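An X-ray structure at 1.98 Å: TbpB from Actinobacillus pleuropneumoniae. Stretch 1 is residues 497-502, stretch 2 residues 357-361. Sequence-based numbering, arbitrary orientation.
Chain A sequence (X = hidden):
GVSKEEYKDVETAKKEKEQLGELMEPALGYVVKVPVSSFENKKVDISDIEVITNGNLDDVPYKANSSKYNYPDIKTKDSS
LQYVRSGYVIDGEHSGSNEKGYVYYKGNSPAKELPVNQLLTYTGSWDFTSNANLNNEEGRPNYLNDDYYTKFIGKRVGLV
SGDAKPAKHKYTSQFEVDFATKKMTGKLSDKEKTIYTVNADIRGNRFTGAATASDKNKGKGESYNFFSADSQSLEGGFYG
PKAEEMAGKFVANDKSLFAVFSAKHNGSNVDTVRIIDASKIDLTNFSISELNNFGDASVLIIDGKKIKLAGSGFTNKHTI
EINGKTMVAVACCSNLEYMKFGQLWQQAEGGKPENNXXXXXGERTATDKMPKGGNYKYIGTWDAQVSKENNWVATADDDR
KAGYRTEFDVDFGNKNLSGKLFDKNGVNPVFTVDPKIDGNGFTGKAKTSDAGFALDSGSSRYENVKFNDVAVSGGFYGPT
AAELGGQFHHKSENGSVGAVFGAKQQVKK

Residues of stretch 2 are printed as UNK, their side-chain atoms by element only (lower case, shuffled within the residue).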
# COMPACT_ATOMS: atom_id res chain seq x y z
N VAL A 497 -3.00 -26.36 9.58
CA VAL A 497 -1.95 -26.02 8.59
C VAL A 497 -1.97 -24.55 8.21
O VAL A 497 -3.03 -23.92 8.17
CB VAL A 497 -2.07 -26.90 7.32
CG1 VAL A 497 -3.49 -26.90 6.74
CG2 VAL A 497 -1.00 -26.48 6.23
N GLY A 498 -0.79 -24.01 7.94
CA GLY A 498 -0.62 -22.71 7.29
C GLY A 498 0.47 -22.90 6.23
O GLY A 498 1.51 -23.48 6.50
N ALA A 499 0.23 -22.41 5.01
CA ALA A 499 1.14 -22.72 3.93
C ALA A 499 1.13 -21.54 2.96
O ALA A 499 0.06 -21.02 2.64
CB ALA A 499 0.67 -24.00 3.20
N VAL A 500 2.32 -21.13 2.51
CA VAL A 500 2.42 -20.16 1.40
C VAL A 500 3.32 -20.74 0.32
O VAL A 500 4.32 -21.38 0.65
CB VAL A 500 2.95 -18.77 1.86
CG1 VAL A 500 1.92 -18.09 2.73
CG2 VAL A 500 4.28 -18.91 2.64
N PHE A 501 2.99 -20.52 -0.94
CA PHE A 501 3.79 -21.09 -2.02
C PHE A 501 3.98 -20.15 -3.21
O PHE A 501 3.19 -19.22 -3.42
CB PHE A 501 3.18 -22.45 -2.49
CG PHE A 501 1.78 -22.34 -3.05
CD1 PHE A 501 1.58 -22.03 -4.40
CD2 PHE A 501 0.67 -22.55 -2.24
CE1 PHE A 501 0.29 -21.93 -4.93
CE2 PHE A 501 -0.62 -22.47 -2.76
CZ PHE A 501 -0.81 -22.15 -4.10
N GLY A 502 5.01 -20.42 -4.01
CA GLY A 502 5.26 -19.65 -5.21
C GLY A 502 5.95 -20.54 -6.24
O GLY A 502 6.62 -21.49 -5.85
N UNK A 357 5.09 -16.68 11.89
CA UNK A 357 4.01 -16.47 10.92
C UNK A 357 4.54 -16.67 9.48
O UNK A 357 5.76 -16.77 9.27
o UNK A 357 4.33 -14.07 10.78
c UNK A 357 3.39 -15.08 11.09
N UNK A 358 3.63 -16.72 8.51
CA UNK A 358 4.01 -16.76 7.10
C UNK A 358 3.46 -15.51 6.39
O UNK A 358 2.49 -14.94 6.85
c UNK A 358 3.43 -18.01 6.44
c UNK A 358 2.92 -20.45 6.55
c UNK A 358 3.82 -19.33 7.12
c UNK A 358 5.27 -19.64 6.84
N UNK A 359 4.07 -15.11 5.27
CA UNK A 359 3.53 -14.01 4.49
C UNK A 359 3.62 -14.33 3.00
O UNK A 359 4.50 -15.11 2.56
c UNK A 359 6.01 -12.25 3.03
c UNK A 359 8.39 -12.62 3.47
c UNK A 359 4.26 -12.68 4.81
c UNK A 359 5.69 -12.63 4.33
c UNK A 359 6.74 -13.02 5.19
c UNK A 359 8.09 -13.01 4.76
c UNK A 359 7.34 -12.23 2.59
N UNK A 360 2.70 -13.74 2.24
CA UNK A 360 2.77 -13.77 0.78
C UNK A 360 2.37 -12.41 0.24
O UNK A 360 1.34 -11.87 0.65
c UNK A 360 0.91 -14.27 -2.15
c UNK A 360 2.06 -14.96 -1.33
c UNK A 360 2.28 -16.39 -1.77
c UNK A 360 1.85 -14.86 0.20
N UNK A 361 3.16 -11.89 -0.69
CA UNK A 361 2.81 -10.68 -1.42
C UNK A 361 2.99 -10.89 -2.92
O UNK A 361 3.92 -11.54 -3.34
o UNK A 361 3.51 -7.26 1.87
n UNK A 361 5.25 -7.46 0.45
c UNK A 361 3.70 -9.34 0.63
c UNK A 361 4.16 -7.93 1.05
c UNK A 361 3.66 -9.49 -0.93

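Position 357 carries two side-chain atoms, a carbon followed by an oxygen, and neither comes within reach of stretch 1. One carbon bearing a hydroxyl is serine, so this is Ser357. Its oxygen is hydrogen-bonded elsewhere in the structure, and the residue adds nothing to this contact.

Position 358 has four carbons, forked at the second, with no heteroatom and no ring. Its CA-to-CB bond points toward stretch 1, and one branch end reaches the backbone there, 3.3 Å from the O of Gly498 and 3.7 Å from the N of Ala499. A fork one carbon beyond CB marks leucine: Leu358, with chi1 in m and chi2 in t. The atom that makes both approaches is CD1. Gly498 has no side chain, and an ideal CB built on it would lie 3.8 Å from Leu358 CD1, at contact distance.

Position 359 shows one carbon and then a ring of six carbons, with no oxygen on the ring. Its CA-to-CB bond points away, and the ring makes no close contact with stretch 1. The backbone still takes part: the O of 359 lies 3.8 Å from CG2 of Val500. This is phenylalanine, Phe359.

Position 360 again has four carbons forked at the second, and CA-to-CB again points toward the partner. One branch end sits 3.4 Å from the O of Phe501, while CB lies 4.1 Å from Val500 CG1. This is Leu360, with chi1 in t and chi2 at 130°, between wells; the branch end near Phe501 is CD1.

Position 361 holds three carbons, the third carrying one oxygen and one nitrogen, a terminal amide that is out of reach of stretch 1. It is Gln361, with its NE2 hydrogen-bonded elsewhere in the structure.

The contact is packing between two strands, with no hydrogen bond across it. Their axes come within 7.1 Å and cross at 33°, running in broadly the same direction. Strand alternation sets the pattern: 358 and 360 point toward the partner, 359 away, and on the other strand Val500 points toward while Ala499 and Phe501 point away. Val500 is the hub: its CG2 lies 4.0 Å from Leu358 CB and its CG1 4.1 Å from Leu360 CB, and its side chain packs against both leucines. Each leucine CD1 has its closest contact with backbone: Gly498 O for Leu358, Phe501 O for Leu360. The rule to read here is a branched knob between two leucines, with their tips resting against main-chain atoms.

Stretch 2 357-361: SLFLQ
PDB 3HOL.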